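Local coordinates for diacylglycerol lipase (Aspergillus oryzae, PDB 5XK2), which probably hydrolyses ester bonds of mono- and diacylglycerols as a class 3 lipase of the alpha/beta-hydrolase fold, caught here in a closed conformation, at residues Val77-Lys82 with Ser143-Val148. Residues are numbered along the deposited sequence; the frame is centred on the assembly and turned at random.
Sequences VDNTNK and SDYKIV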
loop_
_atom_site.group_PDB
_atom_site.type_symbol
_atom_site.label_atom_id
_atom_site.label_comp_id
_atom_site.label_asym_id
_atom_site.label_seq_id
_atom_site.Cartn_x
_atom_site.Cartn_y
_atom_site.Cartn_z
ATOM N N VAL A 77 -29.273 -11.321 1.663
ATOM C CA VAL A 77 -30.541 -11.399 0.953
ATOM C C VAL A 77 -31.124 -9.997 0.872
ATOM O O VAL A 77 -31.300 -9.337 1.910
ATOM C CB VAL A 77 -31.540 -12.328 1.674
ATOM C CG1 VAL A 77 -32.879 -12.305 0.963
ATOM C CG2 VAL A 77 -30.997 -13.744 1.754
ATOM N N ASP A 78 -31.421 -9.549 -0.348
ATOM C CA ASP A 78 -32.068 -8.264 -0.563
ATOM C C ASP A 78 -33.482 -8.552 -1.081
ATOM O O ASP A 78 -33.669 -8.879 -2.255
ATOM C CB ASP A 78 -31.242 -7.442 -1.561
ATOM C CG ASP A 78 -31.838 -6.078 -1.867
ATOM O OD1 ASP A 78 -33.045 -5.860 -1.658
ATOM O OD2 ASP A 78 -31.080 -5.209 -2.371
ATOM N N ASN A 79 -34.477 -8.404 -0.206
ATOM C CA ASN A 79 -35.851 -8.736 -0.583
ATOM C C ASN A 79 -36.535 -7.575 -1.281
ATOM O O ASN A 79 -37.599 -7.725 -1.877
ATOM C CB ASN A 79 -36.655 -9.171 0.642
ATOM C CG ASN A 79 -36.272 -10.559 1.110
ATOM O OD1 ASN A 79 -36.094 -11.470 0.290
ATOM N ND2 ASN A 79 -36.138 -10.729 2.435
ATOM N N THR A 80 -35.915 -6.408 -1.222
ATOM C CA THR A 80 -36.460 -5.259 -1.925
ATOM C C THR A 80 -36.174 -5.380 -3.405
ATOM O O THR A 80 -37.063 -5.198 -4.242
ATOM C CB THR A 80 -35.877 -3.964 -1.363
ATOM O OG1 THR A 80 -36.266 -3.875 0.005
ATOM C CG2 THR A 80 -36.397 -2.746 -2.128
ATOM N N ASN A 81 -34.930 -5.715 -3.730
ATOM C CA ASN A 81 -34.496 -5.828 -5.116
ATOM C C ASN A 81 -34.477 -7.260 -5.656
ATOM O O ASN A 81 -34.050 -7.509 -6.790
ATOM C CB ASN A 81 -33.127 -5.183 -5.253
ATOM C CG ASN A 81 -33.183 -3.712 -4.971
ATOM O OD1 ASN A 81 -33.782 -2.957 -5.739
ATOM N ND2 ASN A 81 -32.628 -3.295 -3.831
ATOM N N LYS A 82 -34.928 -8.188 -4.818
ATOM C CA LYS A 82 -35.010 -9.603 -5.175
ATOM C C LYS A 82 -33.683 -10.129 -5.681
ATOM O O LYS A 82 -33.571 -10.630 -6.803
ATOM C CB LYS A 82 -36.134 -9.839 -6.187
ATOM C CG LYS A 82 -37.488 -9.706 -5.509
ATOM C CD LYS A 82 -38.648 -9.936 -6.451
ATOM C CE LYS A 82 -38.833 -11.407 -6.768
ATOM N NZ LYS A 82 -40.069 -11.599 -7.576
ATOM N N SER A 143 -36.670 -18.340 -5.063
ATOM C CA SER A 143 -36.312 -19.051 -6.302
ATOM C C SER A 143 -36.088 -18.189 -7.557
ATOM O O SER A 143 -35.302 -18.568 -8.418
ATOM C CB SER A 143 -37.378 -20.112 -6.620
ATOM O OG SER A 143 -38.632 -19.516 -6.875
ATOM N N ASP A 144 -36.776 -17.058 -7.665
ATOM C CA ASP A 144 -36.637 -16.199 -8.844
ATOM C C ASP A 144 -35.675 -15.028 -8.647
ATOM O O ASP A 144 -35.638 -14.122 -9.471
ATOM C CB ASP A 144 -38.003 -15.677 -9.289
ATOM C CG ASP A 144 -38.675 -14.834 -8.238
ATOM O OD1 ASP A 144 -38.268 -14.907 -7.056
ATOM O OD2 ASP A 144 -39.631 -14.112 -8.590
ATOM N N TYR A 145 -34.952 -15.002 -7.532
ATOM C CA TYR A 145 -34.034 -13.894 -7.265
ATOM C C TYR A 145 -32.819 -13.892 -8.179
ATOM O O TYR A 145 -32.329 -14.962 -8.587
ATOM C CB TYR A 145 -33.548 -13.935 -5.800
ATOM C CG TYR A 145 -34.532 -13.431 -4.760
ATOM C CD1 TYR A 145 -35.904 -13.610 -4.906
ATOM C CD2 TYR A 145 -34.081 -12.785 -3.621
ATOM C CE1 TYR A 145 -36.802 -13.149 -3.957
ATOM C CE2 TYR A 145 -34.970 -12.315 -2.654
ATOM C CZ TYR A 145 -36.333 -12.499 -2.834
ATOM O OH TYR A 145 -37.225 -12.057 -1.905
ATOM N N LYS A 146 -32.318 -12.695 -8.493
ATOM C CA LYS A 146 -31.033 -12.569 -9.162
ATOM C C LYS A 146 -29.941 -13.007 -8.225
ATOM O O LYS A 146 -30.070 -12.886 -7.009
ATOM C CB LYS A 146 -30.760 -11.127 -9.591
ATOM C CG LYS A 146 -31.713 -10.582 -10.613
ATOM C CD LYS A 146 -31.140 -9.330 -11.262
ATOM C CE LYS A 146 -31.524 -8.074 -10.514
ATOM N NZ LYS A 146 -30.798 -7.925 -9.229
ATOM N N ILE A 147 -28.860 -13.515 -8.790
ATOM C CA ILE A 147 -27.655 -13.773 -8.013
ATOM C C ILE A 147 -26.601 -12.759 -8.437
ATOM O O ILE A 147 -26.157 -12.769 -9.582
ATOM C CB ILE A 147 -27.137 -15.198 -8.209
ATOM C CG1 ILE A 147 -28.155 -16.206 -7.648
ATOM C CG2 ILE A 147 -25.808 -15.380 -7.494
ATOM C CD1 ILE A 147 -27.768 -17.651 -7.883
ATOM N N VAL A 148 -26.230 -11.871 -7.513
ATOM C CA VAL A 148 -25.284 -10.795 -7.804
ATOM C C VAL A 148 -23.975 -11.043 -7.078
ATOM O O VAL A 148 -23.976 -11.280 -5.858
ATOM C CB VAL A 148 -25.827 -9.414 -7.370
ATOM C CG1 VAL A 148 -24.743 -8.333 -7.536
ATOM C CG2 VAL A 148 -27.087 -9.045 -8.147
HETATM O O HOH W 1 -32.742 -5.815 -8.784
#
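Lys-82 lies across the ring of Tyr-145 where, in this alpha/beta-hydrolase sheet, the turn linking antiparallel strands 71-78 and 83-89 meets the start of parallel strand 146-152. Lys-82 CA sits over the ring centre in a CH-pi contact, 3.7 Å from the centroid, and CG continues over the CE1 side. Tyr-145 CG is anti to the carbonyl carbon (chi1 -77°); its OH, at the far end of the ring, donates to Asn-79 OD1 at a short 2.5 Å; amide and ring planes stand 79° apart. At the ring's other end the backbone N of Lys-146 donates to Lys-82 O at 2.9 Å, just ahead of the parallel pairing of strands 83-89 and 146-152, in which Lys-146 also bonds Ile-84. The Lys-82 chain bends at chi3 (75°), and its ammonium forms an exposed salt bridge with Asp-144, NZ to OD2 2.7 Å on the syn side. Asp-78 holds the turn from within through an Asx motif: its OD1 accepts from the backbone N of Asn-81 and, weakly, from that of Thr-80, while OD2 accepts from Asn-81 ND2 and bonds Tyr-24 OH of helix 14-27. One water donates to Asn-81 O and accepts from Lys-146 NZ, each 2.9 Å away.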